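PDB 3ZID: tubulin-like protein CetZ from Methanosaeta thermophila, which binds GTP, has GTPase activity as a member of the tubulin/FtsZ superfamily, and is probably involved in controlling cell shape. Local coordinates for residues A[65-70]-A[90-95]; A[77-82]-A[116-121]; A[111-116]-A[154-159]. All blocks are in the same frame, centred on the assembly; numbering follows the deposited sequence.

Contact 1: A[65-70]-A[90-95]; sequences DRLHVP and QEMILE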
loop_
_atom_site.group_PDB
_atom_site.type_symbol
_atom_site.label_atom_id
_atom_site.label_comp_id
_atom_site.label_asym_id
_atom_site.label_seq_id
_atom_site.Cartn_x
_atom_site.Cartn_y
_atom_site.Cartn_z
ATOM N N ASP A 65 -6.855 20.551 0.912
ATOM C CA ASP A 65 -6.056 19.342 0.950
ATOM C C ASP A 65 -6.164 18.576 -0.364
ATOM O O ASP A 65 -5.728 17.427 -0.463
ATOM C CB ASP A 65 -6.494 18.464 2.125
ATOM C CG ASP A 65 -6.197 19.100 3.475
ATOM O OD1 ASP A 65 -5.434 20.087 3.519
ATOM O OD2 ASP A 65 -6.702 18.590 4.498
ATOM N N ARG A 66 -6.760 19.215 -1.366
ATOM C CA ARG A 66 -6.885 18.620 -2.692
ATOM C C ARG A 66 -5.986 19.339 -3.672
ATOM O O ARG A 66 -6.252 20.471 -4.060
ATOM C CB ARG A 66 -8.324 18.661 -3.198
ATOM C CG ARG A 66 -9.322 18.035 -2.280
ATOM C CD ARG A 66 -10.696 18.003 -2.933
ATOM N NE ARG A 66 -11.708 17.545 -1.990
ATOM C CZ ARG A 66 -12.989 17.371 -2.289
ATOM N NH1 ARG A 66 -13.420 17.617 -3.517
ATOM N NH2 ARG A 66 -13.833 16.939 -1.362
ATOM N N LEU A 67 -4.895 18.673 -4.031
ATOM C CA LEU A 67 -3.875 19.253 -4.879
ATOM C C LEU A 67 -3.966 18.731 -6.310
ATOM O O LEU A 67 -3.702 17.549 -6.576
ATOM C CB LEU A 67 -2.487 18.994 -4.293
ATOM C CG LEU A 67 -1.344 19.620 -5.097
ATOM C CD1 LEU A 67 -1.517 21.125 -5.174
ATOM C CD2 LEU A 67 -0.008 19.285 -4.473
ATOM N N HIS A 68 -4.394 19.608 -7.215
ATOM C CA HIS A 68 -4.433 19.289 -8.632
ATOM C C HIS A 68 -3.091 19.597 -9.281
ATOM O O HIS A 68 -2.540 20.679 -9.122
ATOM C CB HIS A 68 -5.542 20.064 -9.349
ATOM C CG HIS A 68 -5.735 19.644 -10.774
ATOM N ND1 HIS A 68 -6.033 20.534 -11.779
ATOM C CD2 HIS A 68 -5.668 18.425 -11.360
ATOM C CE1 HIS A 68 -6.142 19.885 -12.924
ATOM N NE2 HIS A 68 -5.925 18.602 -12.699
ATOM N N VAL A 69 -2.557 18.617 -9.985
ATOM C CA VAL A 69 -1.334 18.803 -10.738
ATOM C C VAL A 69 -1.697 18.795 -12.212
ATOM O O VAL A 69 -1.965 17.733 -12.767
ATOM C CB VAL A 69 -0.338 17.678 -10.446
ATOM C CG1 VAL A 69 0.929 17.882 -11.244
ATOM C CG2 VAL A 69 -0.058 17.583 -8.931
ATOM N N PRO A 70 -1.730 19.969 -12.859
ATOM C CA PRO A 70 -2.240 19.977 -14.236
ATOM C C PRO A 70 -1.379 19.091 -15.141
ATOM O O PRO A 70 -0.163 19.108 -14.991
ATOM C CB PRO A 70 -2.108 21.450 -14.645
ATOM C CG PRO A 70 -2.016 22.210 -13.356
ATOM C CD PRO A 70 -1.290 21.302 -12.415
ATOM N N GLN A 90 7.181 19.276 -9.923
ATOM C CA GLN A 90 7.861 18.846 -8.702
ATOM C C GLN A 90 7.915 19.925 -7.617
ATOM O O GLN A 90 7.587 19.673 -6.455
ATOM C CB GLN A 90 9.286 18.387 -9.039
ATOM C CG GLN A 90 10.126 17.957 -7.845
ATOM C CD GLN A 90 11.450 17.317 -8.251
ATOM O OE1 GLN A 90 11.526 16.582 -9.239
ATOM N NE2 GLN A 90 12.494 17.578 -7.476
ATOM N N GLU A 91 8.327 21.126 -8.000
ATOM C CA GLU A 91 8.472 22.203 -7.032
ATOM C C GLU A 91 7.130 22.595 -6.434
ATOM O O GLU A 91 7.023 22.861 -5.236
ATOM C CB GLU A 91 9.158 23.404 -7.675
ATOM C CG GLU A 91 10.544 23.078 -8.242
ATOM C CD GLU A 91 11.622 22.858 -7.172
ATOM O OE1 GLU A 91 11.297 22.728 -5.970
ATOM O OE2 GLU A 91 12.814 22.815 -7.544
ATOM N N MET A 92 6.104 22.606 -7.272
ATOM C CA MET A 92 4.765 22.980 -6.842
ATOM C C MET A 92 4.239 21.975 -5.817
ATOM O O MET A 92 3.640 22.339 -4.804
ATOM C CB MET A 92 3.840 23.053 -8.060
ATOM C CG MET A 92 2.436 23.515 -7.747
ATOM S SD MET A 92 1.257 22.164 -7.751
ATOM C CE MET A 92 1.309 21.661 -9.472
ATOM N N ILE A 93 4.465 20.700 -6.095
ATOM C CA ILE A 93 4.055 19.639 -5.193
ATOM C C ILE A 93 4.801 19.719 -3.856
ATOM O O ILE A 93 4.184 19.791 -2.786
ATOM C CB ILE A 93 4.253 18.278 -5.862
ATOM C CG1 ILE A 93 3.180 18.100 -6.931
ATOM C CG2 ILE A 93 4.194 17.156 -4.837
ATOM C CD1 ILE A 93 3.616 17.261 -8.109
ATOM N N LEU A 94 6.127 19.748 -3.916
ATOM C CA LEU A 94 6.938 19.868 -2.705
ATOM C C LEU A 94 6.661 21.132 -1.883
ATOM O O LEU A 94 6.721 21.108 -0.645
ATOM C CB LEU A 94 8.422 19.784 -3.055
ATOM C CG LEU A 94 8.882 18.423 -3.564
ATOM C CD1 LEU A 94 10.279 18.533 -4.152
ATOM C CD2 LEU A 94 8.883 17.463 -2.409
ATOM N N GLU A 95 6.355 22.225 -2.570
ATOM C CA GLU A 95 6.008 23.475 -1.906
ATOM C C GLU A 95 4.777 23.292 -1.024
ATOM O O GLU A 95 4.746 23.728 0.129
ATOM C CB GLU A 95 5.778 24.579 -2.936
ATOM C CG GLU A 95 5.128 25.822 -2.376
ATOM C CD GLU A 95 5.043 26.946 -3.395
ATOM O OE1 GLU A 95 5.520 26.748 -4.537
ATOM O OE2 GLU A 95 4.516 28.027 -3.049
#
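With CG anti to its backbone N (chi1 -178°), L67 splays both methyls toward helix 79-98, while M92 also starts with CG anti to N and then bends at chi2 (-104°) and chi3, which lays its thioether end against the strand and the loop after it. The two side chains meet tip to tip, L67 CD1 lying 3.9 Å from M92 SD. The methyl M92 CE is left close to the loop that follows the strand, 3.9 Å from P70 CD and beside the carbonyl of H68. L67 CD2 crosses obliquely over I93, near I93 CA. Deeper down, V69 and I93 cross at about a right angle: V69 CG2, anti to its own carbonyl carbon, rests on I93 CD1 at 3.8 Å. The contact is wholly apolar and grades from these two buried side chains out to P70, which is exposed. Within the sheet the strand is bonded through its backbone to strand 42-49, at A47 and N49. Strand 66-68 and the helix segment run almost antiparallel, at 171°, with 10.1 Å between their axes: helix 79-98 lies against the face of the outermost strand of the parallel sheet in the Rossmann-like GTPase domain of tubulin and FtsZ.

Contact 2: A[77-82]-A[116-121]; sequences ANRSKG and TGSSFS. With GDP (guanosine-5'-diphosphate), chain C.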
loop_
_atom_site.group_PDB
_atom_site.type_symbol
_atom_site.label_atom_id
_atom_site.label_comp_id
_atom_site.label_asym_id
_atom_site.label_seq_id
_atom_site.Cartn_x
_atom_site.Cartn_y
_atom_site.Cartn_z
ATOM N N ALA A 77 -2.424 5.443 -17.906
ATOM C CA ALA A 77 -1.624 4.426 -17.224
ATOM C C ALA A 77 -0.176 4.464 -17.707
ATOM O O ALA A 77 0.588 3.518 -17.501
ATOM C CB ALA A 77 -2.227 3.041 -17.431
ATOM N N ASN A 78 0.197 5.576 -18.333
ATOM C CA ASN A 78 1.539 5.751 -18.876
ATOM C C ASN A 78 2.513 6.308 -17.850
ATOM O O ASN A 78 2.501 7.501 -17.564
ATOM C CB ASN A 78 1.480 6.672 -20.097
ATOM C CG ASN A 78 2.792 6.724 -20.875
ATOM O OD1 ASN A 78 3.881 6.517 -20.336
ATOM N ND2 ASN A 78 2.681 7.006 -22.160
ATOM N N ARG A 79 3.360 5.443 -17.303
ATOM C CA ARG A 79 4.298 5.856 -16.260
ATOM C C ARG A 79 5.343 6.848 -16.763
ATOM O O ARG A 79 5.808 7.695 -16.000
ATOM C CB ARG A 79 4.946 4.630 -15.612
ATOM C CG ARG A 79 3.911 3.847 -14.784
ATOM C CD ARG A 79 4.462 2.604 -14.102
ATOM N NE ARG A 79 5.913 2.604 -13.897
ATOM C CZ ARG A 79 6.529 3.082 -12.823
ATOM N NH1 ARG A 79 5.837 3.635 -11.839
ATOM N NH2 ARG A 79 7.842 3.007 -12.737
ATOM N N SER A 80 5.698 6.764 -18.046
ATOM C CA SER A 80 6.657 7.716 -18.601
ATOM C C SER A 80 6.091 9.124 -18.537
ATOM O O SER A 80 6.767 10.062 -18.106
ATOM C CB SER A 80 7.027 7.372 -20.054
ATOM O OG SER A 80 8.064 6.405 -20.125
ATOM N N LYS A 81 4.833 9.265 -18.941
ATOM C CA LYS A 81 4.180 10.562 -18.890
ATOM C C LYS A 81 4.000 11.001 -17.446
ATOM O O LYS A 81 4.132 12.180 -17.109
ATOM C CB LYS A 81 2.846 10.512 -19.622
ATOM C CG LYS A 81 3.020 10.500 -21.134
ATOM C CD LYS A 81 1.819 11.107 -21.830
ATOM C CE LYS A 81 2.242 11.782 -23.130
ATOM N NZ LYS A 81 1.092 12.386 -23.861
ATOM N N GLY A 82 3.737 10.030 -16.585
ATOM C CA GLY A 82 3.614 10.313 -15.174
ATOM C C GLY A 82 4.883 10.927 -14.634
ATOM O O GLY A 82 4.847 11.942 -13.941
ATOM N N THR A 116 -0.346 7.750 -12.538
ATOM C CA THR A 116 -0.005 8.893 -11.702
ATOM C C THR A 116 0.616 8.476 -10.380
ATOM O O THR A 116 1.769 8.827 -10.074
ATOM C CB THR A 116 -1.212 9.830 -11.459
ATOM O OG1 THR A 116 -1.602 10.448 -12.688
ATOM C CG2 THR A 116 -0.855 10.909 -10.451
ATOM N N GLY A 117 -0.153 7.744 -9.581
ATOM C CA GLY A 117 0.335 7.328 -8.284
ATOM C C GLY A 117 1.653 6.586 -8.361
ATOM O O GLY A 117 2.622 6.924 -7.681
ATOM N N SER A 118 1.696 5.587 -9.234
ATOM C CA SER A 118 2.827 4.680 -9.290
ATOM C C SER A 118 4.117 5.336 -9.736
ATOM O O SER A 118 5.182 4.833 -9.410
ATOM C CB SER A 118 2.516 3.502 -10.209
ATOM O OG SER A 118 2.579 3.896 -11.564
ATOM N N SER A 119 4.025 6.449 -10.468
ATOM C CA SER A 119 5.222 7.146 -10.953
ATOM C C SER A 119 5.635 8.303 -10.056
ATOM O O SER A 119 6.815 8.476 -9.757
ATOM C CB SER A 119 5.044 7.635 -12.398
ATOM O OG SER A 119 3.939 8.510 -12.529
ATOM N N PHE A 120 4.658 9.096 -9.631
ATOM C CA PHE A 120 4.906 10.203 -8.709
ATOM C C PHE A 120 5.519 9.708 -7.406
ATOM O O PHE A 120 6.410 10.333 -6.849
ATOM C CB PHE A 120 3.589 10.882 -8.328
ATOM C CG PHE A 120 3.114 11.932 -9.291
ATOM C CD1 PHE A 120 3.203 11.748 -10.670
ATOM C CD2 PHE A 120 2.531 13.099 -8.802
ATOM C CE1 PHE A 120 2.741 12.732 -11.545
ATOM C CE2 PHE A 120 2.066 14.086 -9.653
ATOM C CZ PHE A 120 2.172 13.904 -11.040
ATOM N N SER A 121 4.988 8.610 -6.889
ATOM C CA SER A 121 5.263 8.238 -5.505
ATOM C C SER A 121 6.729 7.919 -5.216
ATOM O O SER A 121 7.292 8.448 -4.263
ATOM C CB SER A 121 4.309 7.139 -5.017
ATOM O OG SER A 121 2.968 7.616 -5.024
HETATM P PB GDP C . -3.704 6.560 -11.225
HETATM O O1B GDP C . -2.573 6.505 -10.213
HETATM O O2B GDP C . -4.730 7.591 -10.798
HETATM O O3B GDP C . -3.115 6.925 -12.577
HETATM O O3A GDP C . -4.361 5.105 -11.377
HETATM P PA GDP C . -5.125 4.359 -10.178
HETATM O O1A GDP C . -6.592 4.318 -10.430
HETATM O O2A GDP C . -4.789 4.910 -8.810
HETATM O "O5'" GDP C . -4.452 2.923 -10.309
HETATM C "C5'" GDP C . -5.238 1.834 -10.767
HETATM C "C4'" GDP C . -5.007 0.667 -9.819
HETATM O "O4'" GDP C . -5.515 1.035 -8.535
HETATM C "C3'" GDP C . -5.806 -0.516 -10.292
HETATM O "O3'" GDP C . -5.135 -1.678 -9.808
HETATM C "C2'" GDP C . -7.117 -0.326 -9.579
HETATM O "O2'" GDP C . -7.748 -1.587 -9.392
HETATM C "C1'" GDP C . -6.673 0.245 -8.247
HETATM N N9 GDP C . -7.619 1.166 -7.616
HETATM C C8 GDP C . -8.188 2.259 -8.163
HETATM N N7 GDP C . -8.956 2.898 -7.248
HETATM C C5 GDP C . -8.870 2.195 -6.100
HETATM C C6 GDP C . -9.409 2.318 -4.743
HETATM O O6 GDP C . -10.182 3.242 -4.459
HETATM N N1 GDP C . -9.061 1.398 -3.845
HETATM C C2 GDP C . -8.243 0.378 -4.135
HETATM N N2 GDP C . -7.957 -0.510 -3.159
HETATM N N3 GDP C . -7.694 0.186 -5.360
HETATM C C4 GDP C . -7.972 1.064 -6.348
#
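Two helix beginnings meet here, the first turn of helix 79-98 and that of helix 117-131, and their backbones are nearest at G82 and T116, whose CA atoms are 5.2 Å apart. The second follows the glycine-rich tubulin/FtsZ signature loop (GGTGS here): T116 N and G117 N point their hydrogens at the beta-phosphate, with G117 N 2.8 Å from GDP O1B. The other helix is N-capped by N78, whose OD1 accepts from K81 N and, weakly, from S80 N. Between them, R79 bends at chi3 (22°) and brings NH1 over to S118. NH1 donates to S118 OG over 3.3 Å in an almost straight bond (168°) lying in the guanidinium plane, and makes a weak second bond to S118 O, 2.8 Å from NH1 but poorly angled. The charge has a stronger partner in E162, which pairs with NH2. S118 and S119 both turn OG into the crowded position between backbone N and carbonyl carbon, and their main partners are the carbonyls of G114 and G115, so each serine ties the start of its helix back to the signature loop. Against S119 the packing is tight: its OG lies 3.2 Å from G82 CA, and the bare backbone of G82 lets the helices close. F120 lies beyond it, one face lying on T116 CG2, which sits 4.0 Å above the ring centre, while F86 meets the ring edge-to-face. On the G82 side, F120 CE1 comes within 3.3 Å of G82 O.

Contact 3: A[111-116]-A[154-159]; sequences SVSGGT and QNAAFC. With GDP (guanosine-5'-diphosphate), chain C.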
loop_
_atom_site.group_PDB
_atom_site.type_symbol
_atom_site.label_atom_id
_atom_site.label_comp_id
_atom_site.label_asym_id
_atom_site.label_seq_id
_atom_site.Cartn_x
_atom_site.Cartn_y
_atom_site.Cartn_z
ATOM N N SER A 111 -1.660 3.242 -5.555
ATOM C CA SER A 111 -1.571 1.958 -6.250
ATOM C C SER A 111 -0.260 1.919 -7.032
ATOM O O SER A 111 0.315 2.960 -7.368
ATOM C CB SER A 111 -2.749 1.750 -7.211
ATOM O OG SER A 111 -2.661 2.592 -8.341
ATOM N N VAL A 112 0.213 0.723 -7.329
ATOM C CA VAL A 112 1.434 0.589 -8.077
ATOM C C VAL A 112 1.152 0.433 -9.567
ATOM O O VAL A 112 2.083 0.438 -10.350
ATOM C CB VAL A 112 2.288 -0.594 -7.579
ATOM C CG1 VAL A 112 2.620 -0.400 -6.118
ATOM C CG2 VAL A 112 1.564 -1.909 -7.783
ATOM N N SER A 113 -0.122 0.322 -9.944
ATOM C CA SER A 113 -0.536 -0.048 -11.309
ATOM C C SER A 113 -0.997 1.087 -12.222
ATOM O O SER A 113 -1.018 0.935 -13.440
ATOM C CB SER A 113 -1.629 -1.117 -11.271
ATOM O OG SER A 113 -1.099 -2.366 -10.880
ATOM N N GLY A 114 -1.379 2.216 -11.652
ATOM C CA GLY A 114 -1.821 3.317 -12.478
ATOM C C GLY A 114 -0.630 4.087 -13.043
ATOM O O GLY A 114 0.524 3.647 -12.973
ATOM N N GLY A 115 -0.915 5.251 -13.601
ATOM C CA GLY A 115 0.112 6.071 -14.215
ATOM C C GLY A 115 0.579 7.186 -13.304
ATOM O O GLY A 115 1.755 7.539 -13.289
ATOM N N THR A 116 -0.346 7.750 -12.538
ATOM C CA THR A 116 -0.005 8.893 -11.702
ATOM C C THR A 116 0.616 8.476 -10.380
ATOM O O THR A 116 1.769 8.827 -10.074
ATOM C CB THR A 116 -1.212 9.830 -11.459
ATOM O OG1 THR A 116 -1.602 10.448 -12.688
ATOM C CG2 THR A 116 -0.855 10.909 -10.451
ATOM N N GLN A 154 2.357 -4.707 -15.717
ATOM C CA GLN A 154 3.678 -4.202 -16.059
ATOM C C GLN A 154 4.080 -3.020 -15.217
ATOM O O GLN A 154 5.208 -2.944 -14.750
ATOM C CB GLN A 154 3.743 -3.775 -17.520
ATOM C CG GLN A 154 3.549 -4.850 -18.542
ATOM C CD GLN A 154 3.639 -4.273 -19.935
ATOM O OE1 GLN A 154 3.956 -3.091 -20.101
ATOM N NE2 GLN A 154 3.336 -5.086 -20.942
ATOM N N ASN A 155 3.147 -2.089 -15.056
ATOM C CA ASN A 155 3.357 -0.910 -14.249
ATOM C C ASN A 155 3.683 -1.325 -12.827
ATOM O O ASN A 155 4.568 -0.751 -12.184
ATOM C CB ASN A 155 2.094 -0.048 -14.253
ATOM C CG ASN A 155 1.927 0.739 -15.533
ATOM O OD1 ASN A 155 2.848 0.830 -16.337
ATOM N ND2 ASN A 155 0.748 1.338 -15.714
ATOM N N ALA A 156 2.934 -2.318 -12.335
ATOM C CA ALA A 156 3.113 -2.812 -10.968
ATOM C C ALA A 156 4.536 -3.291 -10.736
ATOM O O ALA A 156 5.193 -2.885 -9.783
ATOM C CB ALA A 156 2.133 -3.925 -10.683
ATOM N N ALA A 157 5.027 -4.111 -11.657
ATOM C CA ALA A 157 6.361 -4.688 -11.532
ATOM C C ALA A 157 7.444 -3.632 -11.458
ATOM O O ALA A 157 8.331 -3.709 -10.604
ATOM C CB ALA A 157 6.637 -5.659 -12.686
ATOM N N PHE A 158 7.387 -2.654 -12.357
ATOM C CA PHE A 158 8.390 -1.588 -12.354
ATOM C C PHE A 158 8.248 -0.597 -11.204
ATOM O O PHE A 158 9.242 -0.021 -10.737
ATOM C CB PHE A 158 8.413 -0.861 -13.683
ATOM C CG PHE A 158 8.884 -1.723 -14.806
ATOM C CD1 PHE A 158 10.193 -2.182 -14.837
ATOM C CD2 PHE A 158 8.032 -2.054 -15.835
ATOM C CE1 PHE A 158 10.635 -2.981 -15.872
ATOM C CE2 PHE A 158 8.469 -2.841 -16.883
ATOM C CZ PHE A 158 9.773 -3.300 -16.901
ATOM N N CYS A 159 7.014 -0.361 -10.782
ATOM C CA CYS A 159 6.791 0.537 -9.653
ATOM C C CYS A 159 7.380 -0.047 -8.380
ATOM O O CYS A 159 8.077 0.644 -7.625
ATOM C CB CYS A 159 5.303 0.795 -9.447
ATOM S SG CYS A 159 4.987 1.842 -8.003
HETATM P PB GDP C . -3.704 6.560 -11.225
HETATM O O1B GDP C . -2.573 6.505 -10.213
HETATM O O2B GDP C . -4.730 7.591 -10.798
HETATM O O3B GDP C . -3.115 6.925 -12.577
HETATM O O3A GDP C . -4.361 5.105 -11.377
HETATM P PA GDP C . -5.125 4.359 -10.178
HETATM O O1A GDP C . -6.592 4.318 -10.430
HETATM O O2A GDP C . -4.789 4.910 -8.810
HETATM O "O5'" GDP C . -4.452 2.923 -10.309
HETATM C "C5'" GDP C . -5.238 1.834 -10.767
HETATM C "C4'" GDP C . -5.007 0.667 -9.819
HETATM O "O4'" GDP C . -5.515 1.035 -8.535
HETATM C "C3'" GDP C . -5.806 -0.516 -10.292
HETATM O "O3'" GDP C . -5.135 -1.678 -9.808
HETATM C "C2'" GDP C . -7.117 -0.326 -9.579
HETATM O "O2'" GDP C . -7.748 -1.587 -9.392
HETATM C "C1'" GDP C . -6.673 0.245 -8.247
HETATM N N9 GDP C . -7.619 1.166 -7.616
HETATM C C8 GDP C . -8.188 2.259 -8.163
HETATM N N7 GDP C . -8.956 2.898 -7.248
HETATM C C5 GDP C . -8.870 2.195 -6.100
HETATM C C6 GDP C . -9.409 2.318 -4.743
HETATM O O6 GDP C . -10.182 3.242 -4.459
HETATM N N1 GDP C . -9.061 1.398 -3.845
HETATM C C2 GDP C . -8.243 0.378 -4.135
HETATM N N2 GDP C . -7.957 -0.510 -3.159
HETATM N N3 GDP C . -7.694 0.186 -5.360
HETATM C C4 GDP C . -7.972 1.064 -6.348
#
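The close-packed part of this contact is V112 and S113 set against the turn of helix 150-165 that carries N155, A156 and C159. V112 CG2 takes the crowded position between its backbone N and carbonyl carbon, which sets it 3.6 Å from A156 CB, while C159, its SG anti to the backbone N, brings C159 SG to 3.7 Å from V112 CB. The carbonyl of V112 also points at the helix, where A156 CA gives it a C-H...O contact of 3.5 Å. S113 OG, bonded to Y152 O, packs on A156 CB at 3.6 Å. N155 sends ND2 to S113 O, 2.9 Å away and nearly straight (166°); the oxygen lies in the amide plane of N155, whereas the donor stands above the carbonyl plane of S113. The same ND2 also donates to A77 O, so one amide group holds two backbone carbonyls. The fit loosens at G114 and G115, which barely meet the helix. Instead they face the nucleotide: G114 CA is 3.3 Å from GDP O3A, and G115 N gives its hydrogen to GDP O3B. S111 closes the other end of the loop, its OG donating to GDP O5' over 2.7 Å. The loop thus lies between the diphosphate and helix 150-165, joining strand 105-111 to helix 117-131; V112 is bonded through its backbone to V142 and packs on A141 and L143 of strand 136-143, R79 of helix 79-98 rests on N155 and C159, and A157 touches A335 of helix 326-369.

In the fold
Contacts 2 and 3 form one site, their centres about 7 Å apart. They share T116, both touch GDP, and meet directly where S118 CB is 3.1 Å from V112 O and where S118 O is 3.3 Å from C159 SG. Between them they supply four of the GTP-binding residues, S111 and G115 to G117, all bonded to the bound GDP. Contact 1 stands further out, its centre about 15 Å from that of contact 2, but shares helix 79-98 with it and joins it through packing: I93 CD1 is 3.9 Å from F120 CE2. Contact 1 does not touch contact 3; their nearest atoms are about 7 Å apart.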